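Local atomic coordinates of alginate lyase (Paenibacillus sp. FPU-7, PDB entry 6KFN), a protein that cleaves the polysaccharide alginate, most likely by beta-elimination, and is built largely as a right-handed parallel beta-helix. Residues Val238-His244 and Pro268-Val274; Glu182-Glu188 and Ser213-Gly219; Cys8-Leu14 and Leu29-Phe35. All coordinates share one frame; numbering follows the deposited sequence. Where two conformers were deposited one is given.

In the fold
Along the chain the three contacts come strictly in series; none nests inside or crosses another. Interaction 3 comes first, at the N-terminal end of the beta-helix, closing the 14-residue path that holds the rest of helix 11-19 and most of strand 25-29. Its centre lies about 34 Å from that of interaction 2. Interaction 2 closes the 24-residue path from 182-188 to 213-219, and interaction 1 the 23-residue path from 238-244 to 268-274. Strands 184-186, 215-217, 241-243 and 269-273 are successive neighbours in one parallel sheet, so these two contacts adjoin: V217 N probably hydrogen-bonds to Q242 O, and one water on the sodium ion of interaction 1 also donates to E182 and S213.

Interaction 1 (Val238-His244 and Pro268-Val274). With NA (sodium ion), chain C.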
loop_
_atom_site.group_PDB
_atom_site.type_symbol
_atom_site.label_atom_id
_atom_site.label_comp_id
_atom_site.label_asym_id
_atom_site.label_seq_id
_atom_site.Cartn_x
_atom_site.Cartn_y
_atom_site.Cartn_z
ATOM N N VAL A 238 -4.809 7.933 -17.540
ATOM C CA VAL A 238 -5.452 7.511 -18.772
ATOM C C VAL A 238 -6.689 6.649 -18.530
ATOM O O VAL A 238 -7.610 6.665 -19.342
ATOM C CB VAL A 238 -4.417 6.787 -19.662
ATOM C CG1 VAL A 238 -5.086 6.095 -20.838
ATOM C CG2 VAL A 238 -3.354 7.792 -20.091
ATOM N N ASP A 239 -6.712 5.875 -17.448
ATOM C CA ASP A 239 -7.804 4.997 -17.063
ATOM C C ASP A 239 -7.902 5.051 -15.548
ATOM O O ASP A 239 -6.905 5.271 -14.872
ATOM C CB ASP A 239 -7.563 3.544 -17.480
ATOM C CG ASP A 239 -7.445 3.322 -18.965
ATOM O OD1 ASP A 239 -8.374 3.721 -19.702
ATOM O OD2 ASP A 239 -6.415 2.720 -19.381
ATOM N N ALA A 240 -9.095 4.777 -14.996
ATOM C CA ALA A 240 -9.191 4.622 -13.540
ATOM C C ALA A 240 -8.431 3.373 -13.077
ATOM O O ALA A 240 -7.561 3.434 -12.199
ATOM C CB ALA A 240 -10.643 4.542 -13.085
ATOM N N PHE A 241 -8.803 2.218 -13.654
ATOM C CA PHE A 241 -8.272 0.929 -13.245
ATOM C C PHE A 241 -7.862 0.161 -14.504
ATOM O O PHE A 241 -8.565 0.208 -15.518
ATOM C CB PHE A 241 -9.325 0.099 -12.477
ATOM C CG PHE A 241 -10.012 0.854 -11.354
ATOM C CD1 PHE A 241 -9.285 1.460 -10.337
ATOM C CD2 PHE A 241 -11.391 0.948 -11.317
ATOM C CE1 PHE A 241 -9.917 2.125 -9.305
ATOM C CE2 PHE A 241 -12.041 1.610 -10.280
ATOM C CZ PHE A 241 -11.307 2.206 -9.284
ATOM N N GLN A 242 -6.740 -0.542 -14.410
ATOM C CA GLN A 242 -6.268 -1.406 -15.478
ATOM C C GLN A 242 -6.040 -2.806 -14.953
ATOM O O GLN A 242 -5.806 -3.006 -13.756
ATOM C CB GLN A 242 -4.960 -0.874 -16.078
ATOM C CG GLN A 242 -5.127 0.500 -16.707
ATOM C CD GLN A 242 -3.839 1.144 -17.128
ATOM O OE1 GLN A 242 -2.742 0.723 -16.749
ATOM N NE2 GLN A 242 -3.947 2.214 -17.887
ATOM N N VAL A 243 -6.090 -3.767 -15.875
ATOM C CA VAL A 243 -5.725 -5.149 -15.606
ATOM C C VAL A 243 -4.770 -5.566 -16.728
ATOM O O VAL A 243 -5.059 -5.292 -17.898
ATOM C CB VAL A 243 -6.945 -6.097 -15.539
ATOM C CG1 VAL A 243 -6.570 -7.427 -14.904
ATOM C CG2 VAL A 243 -8.116 -5.466 -14.786
ATOM N N HIS A 244 -3.648 -6.183 -16.380
ATOM C CA HIS A 244 -2.643 -6.608 -17.369
ATOM C C HIS A 244 -2.197 -8.014 -17.074
ATOM O O HIS A 244 -2.176 -8.438 -15.913
ATOM C CB HIS A 244 -1.402 -5.693 -17.339
ATOM C CG HIS A 244 -1.608 -4.312 -17.854
ATOM N ND1 HIS A 244 -1.947 -3.239 -17.050
ATOM C CD2 HIS A 244 -1.461 -3.814 -19.101
ATOM C CE1 HIS A 244 -2.003 -2.140 -17.803
ATOM N NE2 HIS A 244 -1.717 -2.471 -19.038
ATOM N N PRO A 268 -11.191 8.390 -20.596
ATOM C CA PRO A 268 -10.634 7.331 -19.730
ATOM C C PRO A 268 -11.631 6.193 -19.507
ATOM O O PRO A 268 -12.827 6.416 -19.359
ATOM C CB PRO A 268 -10.358 8.092 -18.429
ATOM C CG PRO A 268 -10.044 9.496 -18.894
ATOM C CD PRO A 268 -11.030 9.741 -20.003
ATOM N N TYR A 269 -11.132 4.963 -19.437
ATOM C CA TYR A 269 -11.985 3.840 -19.074
ATOM C C TYR A 269 -12.057 3.700 -17.557
ATOM O O TYR A 269 -11.121 4.047 -16.826
ATOM C CB TYR A 269 -11.489 2.530 -19.714
ATOM C CG TYR A 269 -11.918 2.428 -21.151
ATOM C CD1 TYR A 269 -11.222 3.083 -22.185
ATOM C CD2 TYR A 269 -13.052 1.752 -21.495
ATOM C CE1 TYR A 269 -11.679 3.024 -23.486
ATOM C CE2 TYR A 269 -13.523 1.701 -22.776
ATOM C CZ TYR A 269 -12.825 2.370 -23.750
ATOM O OH TYR A 269 -13.256 2.358 -25.073
ATOM N N VAL A 270 -13.180 3.143 -17.086
ATOM C CA VAL A 270 -13.276 2.714 -15.707
ATOM C C VAL A 270 -12.413 1.493 -15.450
ATOM O O VAL A 270 -11.588 1.472 -14.531
ATOM C CB VAL A 270 -14.751 2.500 -15.318
ATOM C CG1 VAL A 270 -14.849 2.029 -13.872
ATOM C CG2 VAL A 270 -15.553 3.774 -15.515
ATOM N N VAL A 271 -12.617 0.444 -16.274
ATOM C CA VAL A 271 -11.751 -0.736 -16.249
ATOM C C VAL A 271 -11.254 -0.996 -17.654
ATOM O O VAL A 271 -12.062 -1.257 -18.558
ATOM C CB VAL A 271 -12.434 -2.002 -15.701
ATOM C CG1 VAL A 271 -11.446 -3.181 -15.713
ATOM C CG2 VAL A 271 -12.995 -1.769 -14.308
ATOM N N ASN A 272 -9.936 -0.941 -17.828
ATOM C CA ASN A 272 -9.274 -1.281 -19.092
ATOM C C ASN A 272 -8.493 -2.575 -18.847
ATOM O O ASN A 272 -7.398 -2.545 -18.269
ATOM C CB ASN A 272 -8.376 -0.143 -19.539
ATOM C CG ASN A 272 -7.775 -0.396 -20.878
ATOM O OD1 ASN A 272 -8.125 -1.368 -21.579
ATOM N ND2 ASN A 272 -6.887 0.500 -21.291
ATOM N N ALA A 273 -9.102 -3.699 -19.239
ATOM C CA ALA A 273 -8.500 -5.010 -19.065
ATOM C C ALA A 273 -7.789 -5.350 -20.374
ATOM O O ALA A 273 -8.435 -5.624 -21.386
ATOM C CB ALA A 273 -9.565 -6.047 -18.722
ATOM N N VAL A 274 -6.473 -5.258 -20.361
ATOM C CA VAL A 274 -5.695 -5.329 -21.598
ATOM C C VAL A 274 -5.426 -6.777 -22.002
ATOM O O VAL A 274 -5.011 -7.597 -21.182
ATOM C CB VAL A 274 -4.398 -4.532 -21.425
ATOM C CG1 VAL A 274 -3.535 -4.589 -22.677
ATOM C CG2 VAL A 274 -4.711 -3.079 -21.070
HETATM NA NA NA C . -0.544 1.636 -16.736
HETATM O O HOH W 1 -0.980 2.190 -14.476
HETATM O O HOH W 2 0.662 -0.311 -16.122
HETATM O O HOH W 3 -0.119 1.113 -18.999
#
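D239 OD2 accepts two amide N-H groups. N272 ND2 reaches it across the contact at 3.0 Å, nearly straight (171° at the hydrogen) and within its own amide plane, yet it approaches from above the carboxylate plane. Q242 NE2 instead meets the anti lone pair of D239 OD2 at 2.9 Å. The other oxygen, D239 OD1, offers its anti lone pair to Y269 N at 3.0 Å, so rotating the carboxylate would cost bonds at both oxygens. Here the chain turns corners at A240 and V270, and A240 N donates to Y269 O at 2.8 Å. Beyond the corners, strands 241-243 and 271-273 run parallel, their axes 15° apart, in neighbouring coils of the beta-helix, linked by N272 N to F241 O and V243 N to N272 O. Q242, extended beyond CG (chi2 172°), carries OE1 to the sodium ion at 2.4 Å; Y210 O, D212 OD1 and three waters complete the site. With one amide end on the metal and the other on D239, Q242 has its flip fixed: D239 acts as a second-shell anchor, and the cation would probably polarise the amide and strengthen the hydrogen bond from Q242 NE2 to D239 OD2.

Interaction 2 (Glu182-Glu188 and Ser213-Gly219). With NA (sodium ion), chain B.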
loop_
_atom_site.group_PDB
_atom_site.type_symbol
_atom_site.label_atom_id
_atom_site.label_comp_id
_atom_site.label_asym_id
_atom_site.label_seq_id
_atom_site.Cartn_x
_atom_site.Cartn_y
_atom_site.Cartn_z
ATOM N N GLU A 182 1.286 4.375 -9.598
ATOM C CA GLU A 182 -0.067 3.983 -9.231
ATOM C C GLU A 182 -0.273 4.162 -7.737
ATOM O O GLU A 182 0.617 3.931 -6.925
ATOM C CB GLU A 182 -0.378 2.516 -9.565
ATOM C CG GLU A 182 -0.296 2.148 -11.029
ATOM C CD GLU A 182 1.069 1.716 -11.503
ATOM O OE1 GLU A 182 2.059 1.788 -10.777
ATOM O OE2 GLU A 182 1.075 1.255 -12.711
ATOM N N HIS A 183 -1.506 4.481 -7.361
ATOM C CA HIS A 183 -1.868 4.411 -5.950
ATOM C C HIS A 183 -1.687 3.015 -5.410
ATOM O O HIS A 183 -1.173 2.846 -4.299
ATOM C CB HIS A 183 -3.286 4.961 -5.732
ATOM C CG HIS A 183 -3.326 6.434 -5.897
ATOM N ND1 HIS A 183 -4.396 7.192 -5.459
ATOM C CD2 HIS A 183 -2.373 7.300 -6.336
ATOM C CE1 HIS A 183 -4.117 8.457 -5.721
ATOM N NE2 HIS A 183 -2.917 8.554 -6.260
ATOM N N ILE A 184 -2.103 2.004 -6.177
ATOM C CA ILE A 184 -1.944 0.615 -5.792
ATOM C C ILE A 184 -1.511 -0.164 -7.038
ATOM O O ILE A 184 -2.179 -0.119 -8.066
ATOM C CB ILE A 184 -3.196 -0.010 -5.204
ATOM C CG1 ILE A 184 -3.737 0.870 -4.054
ATOM C CG2 ILE A 184 -2.924 -1.434 -4.722
ATOM C CD1 ILE A 184 -5.101 0.513 -3.592
ATOM N N ASP A 185 -0.384 -0.878 -6.918
ATOM C CA ASP A 185 0.137 -1.735 -7.994
ATOM C C ASP A 185 0.139 -3.151 -7.452
ATOM O O ASP A 185 0.873 -3.444 -6.512
ATOM C CB ASP A 185 1.506 -1.259 -8.428
ATOM C CG ASP A 185 2.014 -1.902 -9.698
ATOM O OD1 ASP A 185 1.311 -2.710 -10.276
ATOM O OD2 ASP A 185 3.148 -1.512 -10.118
ATOM N N ILE A 186 -0.752 -3.994 -7.996
ATOM C CA ILE A 186 -0.946 -5.369 -7.527
ATOM C C ILE A 186 -0.207 -6.278 -8.504
ATOM O O ILE A 186 -0.639 -6.414 -9.651
ATOM C CB ILE A 186 -2.435 -5.704 -7.443
ATOM C CG1 ILE A 186 -3.159 -4.749 -6.495
ATOM C CG2 ILE A 186 -2.612 -7.154 -7.027
ATOM C CD1 ILE A 186 -4.661 -4.892 -6.465
ATOM N N LYS A 187 0.904 -6.867 -8.084
ATOM C CA LYS A 187 1.749 -7.581 -9.016
ATOM C C LYS A 187 1.249 -8.977 -9.366
ATOM O O LYS A 187 0.572 -9.675 -8.598
ATOM C CB LYS A 187 3.170 -7.707 -8.460
ATOM C CG LYS A 187 3.867 -6.357 -8.315
ATOM C CD LYS A 187 3.978 -5.663 -9.681
ATOM C CE LYS A 187 4.708 -4.366 -9.720
ATOM N NZ LYS A 187 4.628 -3.664 -11.027
ATOM N N GLU A 188 1.677 -9.395 -10.562
ATOM C CA GLU A 188 1.588 -10.787 -10.959
ATOM C C GLU A 188 2.151 -11.670 -9.856
ATOM O O GLU A 188 3.175 -11.369 -9.243
ATOM C CB GLU A 188 2.330 -11.002 -12.282
ATOM C CG GLU A 188 3.829 -10.635 -12.296
ATOM C CD GLU A 188 4.184 -9.205 -12.706
ATOM O OE1 GLU A 188 3.404 -8.264 -12.421
ATOM O OE2 GLU A 188 5.275 -9.067 -13.304
ATOM N N SER A 213 -2.790 5.012 -14.054
ATOM C CA SER A 213 -4.101 4.670 -13.529
ATOM C C SER A 213 -4.016 4.683 -12.001
ATOM O O SER A 213 -2.924 4.644 -11.428
ATOM C CB SER A 213 -4.576 3.302 -14.026
ATOM O OG SER A 213 -3.688 2.270 -13.594
ATOM N N PHE A 214 -5.174 4.726 -11.330
ATOM C CA PHE A 214 -5.173 4.606 -9.872
ATOM C C PHE A 214 -4.622 3.262 -9.406
ATOM O O PHE A 214 -3.872 3.181 -8.438
ATOM C CB PHE A 214 -6.570 4.788 -9.271
ATOM C CG PHE A 214 -7.304 6.057 -9.636
ATOM C CD1 PHE A 214 -6.787 7.326 -9.350
ATOM C CD2 PHE A 214 -8.549 5.978 -10.235
ATOM C CE1 PHE A 214 -7.512 8.464 -9.690
ATOM C CE2 PHE A 214 -9.261 7.111 -10.552
ATOM C CZ PHE A 214 -8.750 8.357 -10.278
ATOM N N ILE A 215 -5.102 2.198 -10.068
ATOM C CA ILE A 215 -4.733 0.840 -9.723
ATOM C C ILE A 215 -4.361 0.125 -11.019
ATOM O O ILE A 215 -5.033 0.290 -12.046
ATOM C CB ILE A 215 -5.888 0.061 -9.026
ATOM C CG1 ILE A 215 -6.395 0.855 -7.814
ATOM C CG2 ILE A 215 -5.412 -1.337 -8.633
ATOM C CD1 ILE A 215 -7.538 0.189 -7.066
ATOM N N ASP A 216 -3.308 -0.680 -10.966
ATOM C CA ASP A 216 -3.007 -1.666 -12.005
ATOM C C ASP A 216 -3.054 -3.032 -11.337
ATOM O O ASP A 216 -2.384 -3.245 -10.333
ATOM C CB ASP A 216 -1.659 -1.432 -12.664
ATOM C CG ASP A 216 -1.452 -2.222 -13.949
ATOM O OD1 ASP A 216 -2.442 -2.801 -14.461
ATOM O OD2 ASP A 216 -0.296 -2.216 -14.430
ATOM N N VAL A 217 -3.864 -3.923 -11.906
ATOM C CA VAL A 217 -4.078 -5.267 -11.364
ATOM C C VAL A 217 -3.384 -6.262 -12.276
ATOM O O VAL A 217 -3.826 -6.485 -13.407
ATOM C CB VAL A 217 -5.553 -5.632 -11.237
ATOM C CG1 VAL A 217 -5.681 -7.014 -10.618
ATOM C CG2 VAL A 217 -6.316 -4.589 -10.438
ATOM N N LYS A 218 -2.302 -6.795 -11.786
ATOM C CA LYS A 218 -1.567 -7.872 -12.475
ATOM C C LYS A 218 -1.643 -9.238 -11.753
ATOM O O LYS A 218 -1.288 -10.384 -12.233
ATOM C CB LYS A 218 -0.122 -7.464 -12.723
ATOM C CG LYS A 218 -0.007 -6.502 -13.884
ATOM C CD LYS A 218 1.203 -5.650 -13.826
ATOM C CE LYS A 218 1.002 -4.659 -12.728
ATOM N NZ LYS A 218 1.728 -3.385 -12.948
ATOM N N GLY A 219 -2.106 -9.214 -10.456
ATOM C CA GLY A 219 -2.389 -10.424 -9.706
ATOM C C GLY A 219 -3.763 -10.975 -10.040
ATOM O O GLY A 219 -4.473 -10.453 -10.901
HETATM NA NA NA B . 4.215 0.551 -10.966
HETATM O O HOH W 1 -0.980 2.190 -14.476
HETATM O O HOH W 4 3.324 0.151 -13.128
HETATM O O HOH W 5 6.157 -0.858 -11.362
HETATM O O HOH W 6 5.265 2.404 -12.068
#
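K218 slants across D185, and its NZ meets the syn lone pair of D185 OD1 at 2.8 Å. In one of two conformers, the chain bends at chi3 (-72°), which turns the same NZ back to D216 OD2 at 2.8 Å, well above that carboxylate's plane. K187 lies alongside K218, pointing the same way; its NZ comes to D185 OD2 at 2.8 Å from above the carboxylate plane. K187 NZ and K218 NZ, 3.5 Å apart, are bridged by the D185 carboxylate, one on each oxygen. D185 and D216 occupy paired positions on parallel strands 184-186 and 215-217, whose axes differ by 3°, in consecutive coils of the beta-helix; I184, I186, I215 and V217 fill the reverse face. D185 OD2 also binds the sodium ion at 2.5 Å, as does E182 OE1, with E147 and three waters. An alanine at K187 removes the ammonium from D185 OD2, which would probably leave that oxygen with less countercharge beside the sodium ion and the carboxylate freer to turn. E182 stands side by side with D216, their carboxylate planes 26° apart, while H244 takes D216 OD1. Water 1 donates to E182 OE2 (2.9 Å) and S213 OG (2.8 Å).

Interaction 3 (Cys8-Leu14 and Leu29-Phe35); sequences CATASCL and LAEGVTF
F35 leans from its strand into the bend between C8 and helix 11-19. Its CB lies 4.2 Å from L14 CD2. With CG beside the backbone N (chi1 -62°), the ring is directed at the 8-14 backbone: F35 CD2 and CE2 both lie 3.4 Å from T10 O, and CD2 is also 4.1 Å from L14 CB, whose side chain crosses that of F35 at about a right angle. F35 CZ, at the tip, lies 3.4 Å from C8 O. Both carbonyl oxygens lie at the ring edge, in its plane. V33 CG1 covers one face, 3.5 Å above the plane and offset toward the rim; L29 CD1 covers the opposite face. The two carbonyls also have N-H partners, since C8 O accepts A30 N at 3.0 Å and T10 O accepts L14 N at the start of the helix, where T10 is the N-cap. A disulfide, C8 SG to C13 SG, staples the bend to the first turn of that helix. Beyond F35, L14 and L29 meet each other and both reach L64 and I53, so helix 11-19 packs against strands 51-55 and 63-65, and L14 also touches F39 of strand 39-41.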
loop_
_atom_site.group_PDB
_atom_site.type_symbol
_atom_site.label_atom_id
_atom_site.label_comp_id
_atom_site.label_asym_id
_atom_site.label_seq_id
_atom_site.Cartn_x
_atom_site.Cartn_y
_atom_site.Cartn_z
ATOM N N CYS A 8 8.851 4.661 24.978
ATOM C CA CYS A 8 10.074 5.227 24.422
ATOM C C CYS A 8 9.891 6.644 23.915
ATOM O O CYS A 8 8.910 6.963 23.250
ATOM C CB CYS A 8 10.591 4.384 23.263
ATOM S SG CYS A 8 11.298 2.797 23.759
ATOM N N ALA A 9 10.917 7.448 24.128
ATOM C CA ALA A 9 10.979 8.811 23.594
ATOM C C ALA A 9 12.290 9.102 22.861
ATOM O O ALA A 9 12.512 10.238 22.472
ATOM C CB ALA A 9 10.743 9.834 24.699
ATOM N N THR A 10 13.128 8.080 22.637
ATOM C CA THR A 10 14.334 8.218 21.845
ATOM C C THR A 10 14.445 7.039 20.877
ATOM O O THR A 10 13.881 5.959 21.077
ATOM C CB THR A 10 15.596 8.219 22.706
ATOM O OG1 THR A 10 15.771 6.916 23.259
ATOM C CG2 THR A 10 15.508 9.274 23.819
ATOM N N ALA A 11 15.201 7.291 19.825
ATOM C CA ALA A 11 15.521 6.257 18.853
ATOM C C ALA A 11 16.262 5.091 19.474
ATOM O O ALA A 11 15.998 3.930 19.140
ATOM C CB ALA A 11 16.318 6.848 17.681
ATOM N N SER A 12 17.149 5.362 20.422
ATOM C CA SER A 12 17.873 4.272 21.060
ATOM C C SER A 12 16.919 3.379 21.848
ATOM O O SER A 12 17.041 2.154 21.803
ATOM C CB SER A 12 18.982 4.816 21.965
ATOM O OG SER A 12 18.429 5.509 23.058
ATOM N N CYS A 13 15.945 3.975 22.552
ATOM C CA CYS A 13 14.942 3.196 23.258
ATOM C C CYS A 13 14.162 2.321 22.292
ATOM O O CYS A 13 13.965 1.130 22.533
ATOM C CB CYS A 13 14.034 4.128 24.038
ATOM S SG CYS A 13 12.792 3.375 25.075
ATOM N N LEU A 14 13.739 2.893 21.167
ATOM C CA LEU A 14 12.967 2.122 20.195
ATOM C C LEU A 14 13.788 0.995 19.592
ATOM O O LEU A 14 13.310 -0.136 19.477
ATOM C CB LEU A 14 12.437 3.066 19.108
ATOM C CG LEU A 14 11.723 2.335 17.957
ATOM C CD1 LEU A 14 10.567 1.470 18.409
ATOM C CD2 LEU A 14 11.224 3.392 16.952
ATOM N N LEU A 29 5.272 5.031 21.758
ATOM C CA LEU A 29 6.179 6.084 21.348
ATOM C C LEU A 29 5.611 7.469 21.666
ATOM O O LEU A 29 4.457 7.784 21.370
ATOM C CB LEU A 29 6.469 5.965 19.863
ATOM C CG LEU A 29 7.055 4.622 19.423
ATOM C CD1 LEU A 29 7.479 4.683 17.981
ATOM C CD2 LEU A 29 8.205 4.217 20.331
ATOM N N ALA A 30 6.444 8.298 22.293
ATOM C CA ALA A 30 6.005 9.599 22.772
ATOM C C ALA A 30 5.514 10.506 21.650
ATOM O O ALA A 30 6.123 10.604 20.591
ATOM C CB ALA A 30 7.169 10.284 23.490
ATOM N N GLU A 31 4.399 11.197 21.897
ATOM C CA GLU A 31 3.895 12.195 20.958
ATOM C C GLU A 31 4.916 13.293 20.736
ATOM O O GLU A 31 5.627 13.703 21.639
ATOM C CB GLU A 31 2.592 12.794 21.458
ATOM C CG GLU A 31 1.418 11.833 21.379
ATOM C CD GLU A 31 0.122 12.535 21.675
ATOM O OE1 GLU A 31 -0.429 12.340 22.770
ATOM O OE2 GLU A 31 -0.338 13.335 20.826
ATOM N N GLY A 32 4.966 13.800 19.515
ATOM C CA GLY A 32 5.809 14.929 19.203
ATOM C C GLY A 32 7.243 14.576 18.924
ATOM O O GLY A 32 8.011 15.451 18.528
ATOM N N VAL A 33 7.637 13.321 19.096
ATOM C CA VAL A 33 9.014 12.939 18.909
ATOM C C VAL A 33 9.178 12.349 17.525
ATOM O O VAL A 33 8.337 11.580 17.055
ATOM C CB VAL A 33 9.441 11.944 20.003
ATOM C CG1 VAL A 33 10.850 11.448 19.752
ATOM C CG2 VAL A 33 9.346 12.607 21.365
ATOM N N THR A 34 10.289 12.709 16.878
ATOM C CA THR A 34 10.760 12.071 15.658
ATOM C C THR A 34 11.876 11.102 16.025
ATOM O O THR A 34 12.907 11.491 16.574
ATOM C CB THR A 34 11.195 13.099 14.611
ATOM O OG1 THR A 34 10.054 13.878 14.211
ATOM C CG2 THR A 34 11.735 12.398 13.397
ATOM N N PHE A 35 11.657 9.845 15.701
ATOM C CA PHE A 35 12.586 8.748 15.917
ATOM C C PHE A 35 13.299 8.486 14.604
ATOM O O PHE A 35 12.663 8.036 13.655
ATOM C CB PHE A 35 11.827 7.486 16.341
ATOM C CG PHE A 35 11.058 7.624 17.646
ATOM C CD1 PHE A 35 9.840 8.299 17.703
ATOM C CD2 PHE A 35 11.564 7.089 18.827
ATOM C CE1 PHE A 35 9.167 8.460 18.896
ATOM C CE2 PHE A 35 10.888 7.234 20.020
ATOM C CZ PHE A 35 9.702 7.913 20.085
#